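Local atomic coordinates of copper-transporting atpase (Sulfolobus solfataricus, PDB entry 2YJ3), a protein that probably uses ATP hydrolysis to move copper ions across the cell membrane, this chain being its catalytic part with the nucleotide-binding and phosphorylation domains. Residues A[60-65]-A[97-102]; A[64-69]-A[91-96]; A[56-61]-A[84-89]; A[104-109]-A[121-126]. The protein carries 1 engineered substitution. One frame throughout, in Å; residues are numbered along the deposited sequence.

Contact 1. Residues A[60-65]-A[97-102]; sequences ASVEAL and IGVRGK
V62 on the last turn of helix 53-63 meets V99 of strand 98-103 methyl to methyl, with V62 CG1 only 3.3 Å from V99 CG1, closer than carbons usually pack. As modelled, V99 CG1 sits between its own backbone N and carbonyl carbon (chi1 77°), facing V62 and E63; the other branch, CG2, is pressed hard against the F91 ring, and the exact turn of this side chain is therefore uncertain. From the E63 side, OE1 comes to 3.6 Å from V99 CG1, a polar atom laid against an apolar methyl. An alanine in place of V99 would probably leave V62 CG1 and the E63 carboxylate without their methyl partners and open a gap beneath the helix. Further along the strand, V62 CG1 lies 3.8 Å from R100 C, and G101 lets the helix come close, because a CB there would crowd V62 CG2. This is the helix-on-sheet core of the nucleotide-binding domain, in which two helices lie against an antiparallel sheet. E63 itself belongs to the site where ATP and AMP have been seen bound, and the bend at chi2 (-74°) sets its CD 3.8 Å from V99 CG1. Around this first shell, A71, I74 and V75 of helix 69-81 touch E63, V110 on the neighbouring strand touches both E63 and V99, and I108 backs V62.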
loop_
_atom_site.group_PDB
_atom_site.type_symbol
_atom_site.label_atom_id
_atom_site.label_comp_id
_atom_site.label_asym_id
_atom_site.label_seq_id
_atom_site.Cartn_x
_atom_site.Cartn_y
_atom_site.Cartn_z
ATOM N N ALA A 60 7.108 -18.947 -7.684
ATOM C CA ALA A 60 7.575 -17.789 -8.440
ATOM C C ALA A 60 7.150 -17.885 -9.894
ATOM O O ALA A 60 6.798 -16.877 -10.531
ATOM C CB ALA A 60 9.121 -17.680 -8.341
ATOM N N SER A 61 7.201 -19.103 -10.427
ATOM C CA SER A 61 6.821 -19.345 -11.809
ATOM C C SER A 61 5.350 -18.992 -12.027
ATOM O O SER A 61 4.997 -18.418 -13.047
ATOM C CB SER A 61 7.102 -20.798 -12.216
ATOM O OG SER A 61 8.487 -21.097 -12.169
ATOM N N VAL A 62 4.483 -19.326 -11.075
ATOM C CA VAL A 62 3.086 -18.927 -11.220
ATOM C C VAL A 62 2.917 -17.425 -10.953
ATOM O O VAL A 62 2.192 -16.731 -11.665
ATOM C CB VAL A 62 2.149 -19.748 -10.307
ATOM C CG1 VAL A 62 0.727 -19.239 -10.429
ATOM C CG2 VAL A 62 2.220 -21.221 -10.676
ATOM N N GLU A 63 3.590 -16.920 -9.928
ATOM C CA GLU A 63 3.458 -15.506 -9.586
ATOM C C GLU A 63 3.978 -14.586 -10.696
ATOM O O GLU A 63 3.606 -13.407 -10.760
ATOM C CB GLU A 63 4.169 -15.208 -8.261
ATOM C CG GLU A 63 3.477 -15.775 -7.045
ATOM C CD GLU A 63 2.218 -15.004 -6.663
ATOM O OE1 GLU A 63 1.562 -14.428 -7.553
ATOM O OE2 GLU A 63 1.887 -14.968 -5.462
ATOM N N ALA A 64 4.828 -15.120 -11.572
ATOM C CA ALA A 64 5.397 -14.310 -12.652
ATOM C C ALA A 64 4.362 -13.865 -13.674
ATOM O O ALA A 64 4.657 -13.073 -14.563
ATOM C CB ALA A 64 6.546 -15.050 -13.348
ATOM N N LEU A 65 3.136 -14.347 -13.549
ATOM C CA LEU A 65 2.102 -13.988 -14.527
ATOM C C LEU A 65 1.128 -12.972 -13.954
ATOM O O LEU A 65 0.175 -12.580 -14.607
ATOM C CB LEU A 65 1.360 -15.238 -14.980
ATOM C CG LEU A 65 2.286 -16.324 -15.535
ATOM C CD1 LEU A 65 1.510 -17.586 -15.943
ATOM C CD2 LEU A 65 3.063 -15.775 -16.722
ATOM N N ILE A 97 -5.910 -12.091 -3.849
ATOM C CA ILE A 97 -6.214 -13.247 -2.999
ATOM C C ILE A 97 -5.429 -14.515 -3.361
ATOM O O ILE A 97 -5.008 -15.256 -2.471
ATOM C CB ILE A 97 -7.735 -13.547 -2.950
ATOM C CG1 ILE A 97 -8.117 -14.648 -3.945
ATOM C CG2 ILE A 97 -8.537 -12.273 -3.178
ATOM C CD1 ILE A 97 -8.072 -16.059 -3.373
ATOM N N GLY A 98 -5.228 -14.770 -4.652
ATOM C CA GLY A 98 -4.495 -15.953 -5.058
ATOM C C GLY A 98 -4.297 -16.210 -6.536
ATOM O O GLY A 98 -4.991 -15.669 -7.396
ATOM N N VAL A 99 -3.345 -17.079 -6.834
ATOM C CA VAL A 99 -3.034 -17.397 -8.214
ATOM C C VAL A 99 -2.921 -18.911 -8.373
ATOM O O VAL A 99 -2.727 -19.624 -7.389
ATOM C CB VAL A 99 -1.752 -16.649 -8.653
ATOM C CG1 VAL A 99 -0.482 -17.311 -8.093
ATOM C CG2 VAL A 99 -1.693 -16.550 -10.115
ATOM N N ARG A 100 -3.056 -19.415 -9.597
ATOM C CA ARG A 100 -3.002 -20.861 -9.820
ATOM C C ARG A 100 -2.464 -21.192 -11.198
ATOM O O ARG A 100 -2.615 -20.403 -12.129
ATOM C CB ARG A 100 -4.386 -21.490 -9.663
ATOM C CG ARG A 100 -4.361 -22.999 -9.854
ATOM C CD ARG A 100 -5.753 -23.646 -9.836
ATOM N NE ARG A 100 -6.524 -23.354 -11.039
ATOM C CZ ARG A 100 -6.285 -23.876 -12.242
ATOM N NH1 ARG A 100 -5.281 -24.725 -12.428
ATOM N NH2 ARG A 100 -7.054 -23.539 -13.273
ATOM N N GLY A 101 -1.859 -22.369 -11.342
ATOM C CA GLY A 101 -1.310 -22.783 -12.623
ATOM C C GLY A 101 -0.776 -24.201 -12.609
ATOM O O GLY A 101 -0.599 -24.801 -11.553
ATOM N N LYS A 102 -0.491 -24.733 -13.790
ATOM C CA LYS A 102 0.040 -26.084 -13.898
ATOM C C LYS A 102 1.483 -26.093 -14.391
ATOM O O LYS A 102 1.821 -25.434 -15.372
ATOM C CB LYS A 102 -0.849 -26.927 -14.819
ATOM C CG LYS A 102 -0.380 -28.362 -15.060
ATOM C CD LYS A 102 -1.541 -29.183 -15.658
ATOM C CE LYS A 102 -1.062 -30.340 -16.535
ATOM N NZ LYS A 102 -0.418 -29.878 -17.800
#

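Contact 2. Residues A[64-69]-A[91-96]; sequences ALSSHP and FKEISG
L65 sets its CB squarely over one face of the F91 ring, 3.6 Å from the ring centroid and 13° off the normal, as a CH-pi contact. Its CD1 lies by the root of the ring, 3.5 Å from F91 CD1 and about as near to CG and CB, the two side chains sliding by in opposite directions. F91 CG lies anti to the backbone N (chi1 176°), on the loop side of the strand. An alanine in place of F91 would probably leave L65 CB without its aromatic face and open a gap between loop and strand. The next pair is polar. E93 is fully extended, its CG anti to the backbone N (chi1 -178°), and its OE2 accepts from S66 OG at 2.8 Å, the hydroxyl approaching from above the carboxylate plane. S66 OG in turn accepts from H68 N at 2.9 Å, closing an ST turn, so the hydroxyl is gripped from two sides of the contact and ties the turn to the strand. E93 OE1 lies at the edge of the F91 ring. Beyond them H68 NE2 approaches G96 CA at 3.3 Å, where the glycine has positive phi, while H68 ND1 caps I70 N at the start of helix 69-81. H68 and P69 form the His-Pro dipeptide characteristic of the nucleotide-binding domain of type IB P-type ATPases, and H68 is among the residues seen to bind ATP and AMP.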
loop_
_atom_site.group_PDB
_atom_site.type_symbol
_atom_site.label_atom_id
_atom_site.label_comp_id
_atom_site.label_asym_id
_atom_site.label_seq_id
_atom_site.Cartn_x
_atom_site.Cartn_y
_atom_site.Cartn_z
ATOM N N ALA A 64 4.828 -15.120 -11.572
ATOM C CA ALA A 64 5.397 -14.310 -12.652
ATOM C C ALA A 64 4.362 -13.865 -13.674
ATOM O O ALA A 64 4.657 -13.073 -14.563
ATOM C CB ALA A 64 6.546 -15.050 -13.348
ATOM N N LEU A 65 3.136 -14.347 -13.549
ATOM C CA LEU A 65 2.102 -13.988 -14.527
ATOM C C LEU A 65 1.128 -12.972 -13.954
ATOM O O LEU A 65 0.175 -12.580 -14.607
ATOM C CB LEU A 65 1.360 -15.238 -14.980
ATOM C CG LEU A 65 2.286 -16.324 -15.535
ATOM C CD1 LEU A 65 1.510 -17.586 -15.943
ATOM C CD2 LEU A 65 3.063 -15.775 -16.722
ATOM N N SER A 66 1.374 -12.546 -12.722
ATOM C CA SER A 66 0.543 -11.537 -12.082
ATOM C C SER A 66 1.320 -10.237 -11.914
ATOM O O SER A 66 2.546 -10.247 -11.827
ATOM C CB SER A 66 0.070 -12.033 -10.720
ATOM O OG SER A 66 -0.213 -10.938 -9.869
ATOM N N SER A 67 0.603 -9.118 -11.868
ATOM C CA SER A 67 1.222 -7.809 -11.702
ATOM C C SER A 67 1.005 -7.290 -10.282
ATOM O O SER A 67 1.434 -6.194 -9.924
ATOM C CB SER A 67 0.681 -6.815 -12.744
ATOM O OG SER A 67 -0.736 -6.764 -12.708
ATOM N N HIS A 68 0.335 -8.093 -9.470
ATOM C CA HIS A 68 0.167 -7.765 -8.066
ATOM C C HIS A 68 1.545 -7.601 -7.371
ATOM O O HIS A 68 2.488 -8.340 -7.662
ATOM C CB HIS A 68 -0.674 -8.841 -7.399
ATOM C CG HIS A 68 -1.291 -8.411 -6.107
ATOM N ND1 HIS A 68 -0.621 -8.489 -4.904
ATOM C CD2 HIS A 68 -2.514 -7.904 -5.829
ATOM C CE1 HIS A 68 -1.410 -8.050 -3.938
ATOM N NE2 HIS A 68 -2.563 -7.692 -4.471
ATOM N N PRO A 69 1.668 -6.601 -6.477
ATOM C CA PRO A 69 2.917 -6.329 -5.752
ATOM C C PRO A 69 3.381 -7.490 -4.880
ATOM O O PRO A 69 4.590 -7.696 -4.760
ATOM C CB PRO A 69 2.571 -5.119 -4.874
ATOM C CG PRO A 69 1.086 -5.039 -4.868
ATOM C CD PRO A 69 0.637 -5.592 -6.183
ATOM N N PHE A 91 -2.919 -20.703 -16.362
ATOM C CA PHE A 91 -2.866 -19.683 -15.331
ATOM C C PHE A 91 -4.264 -19.160 -15.031
ATOM O O PHE A 91 -5.089 -18.995 -15.932
ATOM C CB PHE A 91 -1.966 -18.546 -15.768
ATOM C CG PHE A 91 -1.924 -17.405 -14.808
ATOM C CD1 PHE A 91 -1.177 -17.498 -13.638
ATOM C CD2 PHE A 91 -2.600 -16.227 -15.082
ATOM C CE1 PHE A 91 -1.122 -16.442 -12.773
ATOM C CE2 PHE A 91 -2.555 -15.162 -14.211
ATOM C CZ PHE A 91 -1.811 -15.258 -13.057
ATOM N N LYS A 92 -4.522 -18.905 -13.758
ATOM C CA LYS A 92 -5.751 -18.263 -13.322
ATOM C C LYS A 92 -5.420 -17.351 -12.148
ATOM O O LYS A 92 -4.629 -17.710 -11.270
ATOM C CB LYS A 92 -6.796 -19.312 -12.931
ATOM C CG LYS A 92 -8.142 -18.756 -12.494
ATOM C CD LYS A 92 -9.301 -19.233 -13.406
ATOM C CE LYS A 92 -9.472 -18.327 -14.661
ATOM N NZ LYS A 92 -10.614 -18.722 -15.558
ATOM N N GLU A 93 -5.996 -16.160 -12.135
ATOM C CA GLU A 93 -5.775 -15.240 -11.032
ATOM C C GLU A 93 -7.063 -14.643 -10.472
ATOM O O GLU A 93 -7.960 -14.253 -11.218
ATOM C CB GLU A 93 -4.858 -14.100 -11.470
ATOM C CG GLU A 93 -4.543 -13.119 -10.352
ATOM C CD GLU A 93 -3.564 -12.030 -10.768
ATOM O OE1 GLU A 93 -3.399 -11.791 -11.991
ATOM O OE2 GLU A 93 -2.970 -11.406 -9.861
ATOM N N ILE A 94 -7.143 -14.560 -9.152
ATOM C CA ILE A 94 -8.129 -13.691 -8.522
ATOM C C ILE A 94 -7.402 -12.625 -7.693
ATOM O O ILE A 94 -6.871 -12.907 -6.609
ATOM C CB ILE A 94 -9.149 -14.470 -7.686
ATOM C CG1 ILE A 94 -9.675 -13.583 -6.560
ATOM C CG2 ILE A 94 -8.533 -15.748 -7.146
ATOM C CD1 ILE A 94 -10.814 -14.171 -5.829
ATOM N N SER A 95 -7.384 -11.408 -8.238
ATOM C CA SER A 95 -6.562 -10.302 -7.749
ATOM C C SER A 95 -6.518 -10.120 -6.238
ATOM O O SER A 95 -7.554 -9.971 -5.586
ATOM N N GLY A 96 -5.304 -10.126 -5.692
ATOM C CA GLY A 96 -5.084 -9.841 -4.286
ATOM C C GLY A 96 -5.328 -11.006 -3.340
ATOM O O GLY A 96 -4.992 -10.920 -2.156
#

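Contact 3. Residues A[56-61]-A[84-89]; sequences LAYAAS and KILEVK
Helix 53-63 brings S61 close to the irregular segment 84-89, the nearest CA atoms being those of S61 and I85, 4.8 Å apart. At this point the backbone L86 N donates to S61 OG over 2.7 Å at a fairly straight 159°. S61 OG in turn donates to A57 O, one turn back in the helix, at 2.6 Å. A57 O also accepts the helical bond from S61 N, and the two donors reach it from opposite faces of its plane. With OG beside the backbone N (chi1 -64°), S61 can serve A57 O and L86 N at once, so its hydroxyl orientation is fixed by a donor and an acceptor. The segment forms the return from helix 69-81 to the edge strand 91-94, so this contact pins the connection to the first helix of the two-helix layer that packs on the antiparallel sheet of the nucleotide-binding domain. Apolar groups flank the polar centre. L86 CD2 lies 4.0 Å from A57 CB and comes to the edge of the Y58 ring, 4.1 Å from Y58 CD1. Toward the C-terminal end of the helix, I85 CD1 rests 3.7 Å from A60 O, and V88 CG2 stands 3.3 Å from S61 O. The Y58 hydroxyl points on to K106 NZ, its hydrogen-bond partner, while I103 of strand 98-103 touches Y58, S61 and V88.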
loop_
_atom_site.group_PDB
_atom_site.type_symbol
_atom_site.label_atom_id
_atom_site.label_comp_id
_atom_site.label_asym_id
_atom_site.label_seq_id
_atom_site.Cartn_x
_atom_site.Cartn_y
_atom_site.Cartn_z
ATOM N N LEU A 56 9.786 -23.151 -4.130
ATOM C CA LEU A 56 10.076 -21.743 -4.379
ATOM C C LEU A 56 9.954 -21.445 -5.871
ATOM O O LEU A 56 9.304 -20.478 -6.273
ATOM C CB LEU A 56 11.491 -21.408 -3.860
ATOM C CG LEU A 56 12.030 -19.987 -4.086
ATOM C CD1 LEU A 56 11.008 -18.944 -3.642
ATOM C CD2 LEU A 56 13.414 -19.782 -3.390
ATOM N N ALA A 57 10.563 -22.289 -6.696
ATOM C CA ALA A 57 10.561 -22.074 -8.141
ATOM C C ALA A 57 9.152 -22.203 -8.707
ATOM O O ALA A 57 8.806 -21.521 -9.665
ATOM C CB ALA A 57 11.478 -23.061 -8.824
ATOM N N TYR A 58 8.356 -23.103 -8.133
ATOM C CA TYR A 58 6.990 -23.301 -8.584
ATOM C C TYR A 58 6.156 -22.067 -8.278
ATOM O O TYR A 58 5.474 -21.543 -9.139
ATOM C CB TYR A 58 6.374 -24.539 -7.920
ATOM C CG TYR A 58 6.792 -25.864 -8.532
ATOM C CD1 TYR A 58 7.443 -25.908 -9.758
ATOM C CD2 TYR A 58 6.532 -27.072 -7.880
ATOM C CE1 TYR A 58 7.833 -27.104 -10.318
ATOM C CE2 TYR A 58 6.915 -28.283 -8.441
ATOM C CZ TYR A 58 7.555 -28.290 -9.668
ATOM O OH TYR A 58 7.935 -29.481 -10.259
ATOM N N ALA A 59 6.216 -21.599 -7.043
ATOM C CA ALA A 59 5.451 -20.423 -6.648
ATOM C C ALA A 59 5.816 -19.195 -7.504
ATOM O O ALA A 59 4.949 -18.481 -7.968
ATOM C CB ALA A 59 5.697 -20.123 -5.187
ATOM N N ALA A 60 7.108 -18.947 -7.684
ATOM C CA ALA A 60 7.575 -17.789 -8.440
ATOM C C ALA A 60 7.150 -17.885 -9.894
ATOM O O ALA A 60 6.798 -16.877 -10.531
ATOM C CB ALA A 60 9.121 -17.680 -8.341
ATOM N N SER A 61 7.201 -19.103 -10.427
ATOM C CA SER A 61 6.821 -19.345 -11.809
ATOM C C SER A 61 5.350 -18.992 -12.027
ATOM O O SER A 61 4.997 -18.418 -13.047
ATOM C CB SER A 61 7.102 -20.798 -12.216
ATOM O OG SER A 61 8.487 -21.097 -12.169
ATOM N N LYS A 84 15.186 -20.264 -11.616
ATOM C CA LYS A 84 14.678 -19.739 -12.881
ATOM C C LYS A 84 13.183 -19.973 -13.032
ATOM O O LYS A 84 12.630 -20.912 -12.475
ATOM C CB LYS A 84 15.436 -20.314 -14.083
ATOM C CG LYS A 84 15.369 -21.818 -14.212
ATOM C CD LYS A 84 15.969 -22.302 -15.536
ATOM C CE LYS A 84 15.838 -23.822 -15.669
ATOM N NZ LYS A 84 16.574 -24.385 -16.838
ATOM N N ILE A 85 12.543 -19.090 -13.783
ATOM C CA ILE A 85 11.117 -19.177 -14.049
ATOM C C ILE A 85 10.790 -20.347 -14.973
ATOM O O ILE A 85 11.424 -20.530 -16.014
ATOM C CB ILE A 85 10.595 -17.876 -14.678
ATOM C CG1 ILE A 85 10.770 -16.713 -13.708
ATOM C CG2 ILE A 85 9.125 -18.014 -15.034
ATOM C CD1 ILE A 85 9.990 -16.879 -12.423
ATOM N N LEU A 86 9.782 -21.122 -14.588
ATOM C CA LEU A 86 9.374 -22.315 -15.333
ATOM C C LEU A 86 8.126 -22.053 -16.186
ATOM O O LEU A 86 7.352 -21.134 -15.911
ATOM C CB LEU A 86 9.122 -23.466 -14.354
ATOM C CG LEU A 86 10.307 -24.319 -13.880
ATOM C CD1 LEU A 86 11.648 -23.734 -14.310
ATOM C CD2 LEU A 86 10.265 -24.553 -12.362
ATOM N N GLU A 87 7.923 -22.854 -17.225
ATOM C CA GLU A 87 6.714 -22.695 -18.039
ATOM C C GLU A 87 5.441 -23.104 -17.292
ATOM O O GLU A 87 5.315 -24.231 -16.828
ATOM C CB GLU A 87 6.826 -23.464 -19.361
ATOM N N VAL A 88 4.496 -22.172 -17.197
ATOM C CA VAL A 88 3.185 -22.421 -16.594
ATOM C C VAL A 88 2.082 -22.506 -17.652
ATOM O O VAL A 88 2.104 -21.767 -18.633
ATOM C CB VAL A 88 2.788 -21.285 -15.633
ATOM C CG1 VAL A 88 1.370 -21.539 -15.023
ATOM C CG2 VAL A 88 3.847 -21.098 -14.552
ATOM N N LYS A 89 1.123 -23.401 -17.432
ATOM C CA LYS A 89 -0.082 -23.488 -18.251
ATOM C C LYS A 89 -1.314 -23.317 -17.369
ATOM O O LYS A 89 -1.260 -23.521 -16.151
ATOM C CB LYS A 89 -0.157 -24.837 -18.978
#

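Contact 4. Residues A[104-109]-A[121-126]; sequences SDKIIE and VYINGE
Strands 106-109 and 121-123 run antiparallel, their axes 4.8 Å apart at closest approach, with E109 and Y122 as a hydrogen-bonded pair and I108 and I123 as a non-hydrogen-bonded one. E109 N donates to Y122 O at 3.0 Å, and Y122 N returns the bond to E109 O at 2.8 Å. Past I123 the backbone pairing is finished by an asparagine: N124 N donates to I107 O over 2.8 Å, and N124 OD1 accepts from I107 N over 2.7 Å, at 165°. The side-chain amide thus stands in for a strand carbonyl; N124 CG, beside its own backbone N (chi1 -71°), lies on the side of strand 106-109, where OD1 meets I107 N. N124 and G125 occupy the middle of a type I' turn from I123 to E126 that leads into strand 126-134, both with positive phi, within the antiparallel sheet of the nucleotide-binding domain. A water bridges the turn to the strand, donating to I107 O at 2.9 Å and to E109 OE1 at 3.1 Å while accepting from G125 N. On the sheet face toward helix 53-63, I108 and I123 lie side by side, CG1 to CG1 4.1 Å apart, and both touch Y58. The other face carries E109 and Y122, whose ring also makes a cation-pi contact with K111. The K106 and N124 side chains cross at about a right angle, K106 CG lying against N124 ND2.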
loop_
_atom_site.group_PDB
_atom_site.type_symbol
_atom_site.label_atom_id
_atom_site.label_comp_id
_atom_site.label_asym_id
_atom_site.label_seq_id
_atom_site.Cartn_x
_atom_site.Cartn_y
_atom_site.Cartn_z
ATOM N N SER A 104 4.817 -29.005 -14.810
ATOM C CA SER A 104 5.242 -30.402 -14.760
ATOM C C SER A 104 4.141 -31.344 -14.277
ATOM O O SER A 104 4.349 -32.129 -13.347
ATOM C CB SER A 104 6.497 -30.558 -13.894
ATOM O OG SER A 104 7.654 -30.086 -14.577
ATOM N N ASP A 105 2.977 -31.256 -14.916
ATOM C CA ASP A 105 1.819 -32.107 -14.596
ATOM C C ASP A 105 1.249 -31.875 -13.201
ATOM O O ASP A 105 0.348 -32.593 -12.780
ATOM C CB ASP A 105 2.162 -33.594 -14.743
ATOM C CG ASP A 105 2.553 -33.971 -16.156
ATOM O OD1 ASP A 105 2.066 -33.326 -17.116
ATOM O OD2 ASP A 105 3.348 -34.925 -16.303
ATOM N N LYS A 106 1.795 -30.900 -12.482
ATOM C CA LYS A 106 1.370 -30.604 -11.113
ATOM C C LYS A 106 0.592 -29.290 -11.024
ATOM O O LYS A 106 0.931 -28.303 -11.688
ATOM C CB LYS A 106 2.586 -30.549 -10.176
ATOM C CG LYS A 106 2.941 -31.876 -9.514
ATOM C CD LYS A 106 4.330 -32.358 -9.900
ATOM C CE LYS A 106 5.369 -31.262 -9.716
ATOM N NZ LYS A 106 6.527 -31.718 -8.878
ATOM N N ILE A 107 -0.426 -29.264 -10.174
ATOM C CA ILE A 107 -1.207 -28.050 -9.986
ATOM C C ILE A 107 -0.664 -27.230 -8.825
ATOM O O ILE A 107 -0.630 -27.684 -7.682
ATOM C CB ILE A 107 -2.697 -28.362 -9.727
ATOM C CG1 ILE A 107 -3.305 -29.113 -10.914
ATOM C CG2 ILE A 107 -3.480 -27.080 -9.460
ATOM C CD1 ILE A 107 -3.166 -28.392 -12.241
ATOM N N ILE A 108 -0.264 -26.004 -9.121
ATOM C CA ILE A 108 0.305 -25.136 -8.100
ATOM C C ILE A 108 -0.600 -23.956 -7.806
ATOM O O ILE A 108 -1.103 -23.312 -8.717
ATOM C CB ILE A 108 1.705 -24.603 -8.500
ATOM C CG1 ILE A 108 2.761 -25.703 -8.350
ATOM C CG2 ILE A 108 2.113 -23.460 -7.575
ATOM C CD1 ILE A 108 2.850 -26.620 -9.515
ATOM N N GLU A 109 -0.804 -23.681 -6.526
ATOM C CA GLU A 109 -1.608 -22.550 -6.084
ATOM C C GLU A 109 -0.836 -21.739 -5.082
ATOM O O GLU A 109 -0.230 -22.295 -4.163
ATOM C CB GLU A 109 -2.872 -23.033 -5.379
ATOM C CG GLU A 109 -3.780 -23.853 -6.225
ATOM C CD GLU A 109 -5.034 -24.253 -5.458
ATOM O OE1 GLU A 109 -4.987 -25.266 -4.714
ATOM O OE2 GLU A 109 -6.048 -23.531 -5.582
ATOM N N VAL A 121 1.883 -22.041 -0.299
ATOM C CA VAL A 121 2.032 -22.639 -1.621
ATOM C C VAL A 121 1.451 -24.053 -1.551
ATOM O O VAL A 121 1.848 -24.846 -0.698
ATOM C CB VAL A 121 3.493 -22.736 -2.044
ATOM C CG1 VAL A 121 3.592 -23.369 -3.426
ATOM C CG2 VAL A 121 4.190 -21.350 -1.985
ATOM N N TYR A 122 0.503 -24.362 -2.433
ATOM C CA TYR A 122 -0.055 -25.706 -2.505
ATOM C C TYR A 122 0.417 -26.401 -3.751
ATOM O O TYR A 122 0.553 -25.780 -4.819
ATOM C CB TYR A 122 -1.574 -25.660 -2.536
ATOM C CG TYR A 122 -2.164 -25.062 -1.296
ATOM C CD1 TYR A 122 -2.150 -23.692 -1.097
ATOM C CD2 TYR A 122 -2.720 -25.863 -0.323
ATOM C CE1 TYR A 122 -2.677 -23.143 0.050
ATOM C CE2 TYR A 122 -3.260 -25.323 0.816
ATOM C CZ TYR A 122 -3.233 -23.961 0.999
ATOM O OH TYR A 122 -3.767 -23.413 2.136
ATOM N N ILE A 123 0.667 -27.693 -3.619
ATOM C CA ILE A 123 0.967 -28.501 -4.777
ATOM C C ILE A 123 0.032 -29.682 -4.757
ATOM O O ILE A 123 0.098 -30.527 -3.858
ATOM C CB ILE A 123 2.405 -29.009 -4.804
ATOM C CG1 ILE A 123 3.403 -27.843 -4.952
ATOM C CG2 ILE A 123 2.567 -29.998 -5.956
ATOM C CD1 ILE A 123 4.859 -28.247 -4.632
ATOM N N ASN A 124 -0.850 -29.716 -5.753
ATOM C CA ASN A 124 -1.876 -30.730 -5.845
ATOM C C ASN A 124 -2.707 -30.825 -4.574
ATOM O O ASN A 124 -3.074 -31.910 -4.152
ATOM C CB ASN A 124 -1.251 -32.075 -6.207
ATOM C CG ASN A 124 -0.752 -32.103 -7.639
ATOM O OD1 ASN A 124 -1.056 -31.210 -8.425
ATOM N ND2 ASN A 124 0.008 -33.131 -7.985
ATOM N N GLY A 125 -3.011 -29.674 -3.982
ATOM C CA GLY A 125 -3.959 -29.610 -2.884
ATOM C C GLY A 125 -3.312 -29.558 -1.507
ATOM O O GLY A 125 -3.972 -29.269 -0.503
ATOM N N GLU A 126 -2.016 -29.837 -1.459
ATOM C CA GLU A 126 -1.293 -29.948 -0.193
ATOM C C GLU A 126 -0.414 -28.721 0.085
ATOM O O GLU A 126 0.454 -28.381 -0.719
ATOM C CB GLU A 126 -0.418 -31.201 -0.222
ATOM C CG GLU A 126 0.570 -31.296 0.927
ATOM C CD GLU A 126 1.452 -32.538 0.860
ATOM O OE1 GLU A 126 1.928 -32.863 -0.257
ATOM O OE2 GLU A 126 1.670 -33.179 1.924
HETATM O O HOH W 1 -2.581 -27.013 -5.683
#

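Contact 1 is the buried one, methyls of helix 53-63 against strand 98-103 with E63 at the nucleotide site, whereas contact 2 lies at the surface and mixes a CH-pi contact with a serine-carboxylate bond beside the same site. Contact 3 uses the same helix as contact 1, but relies on a serine gripping backbone, and is only partly buried. Contact 4, also partly buried, is built mainly of backbone pairing within the sheet. Contacts 1 and 2 reach neighbouring strands 98-103 and 91-94, tied by R100 N to K92 O; G101 O and I108 N join contact 1 to contact 4. A59, packing on V121, joins contact 3 to contact 4.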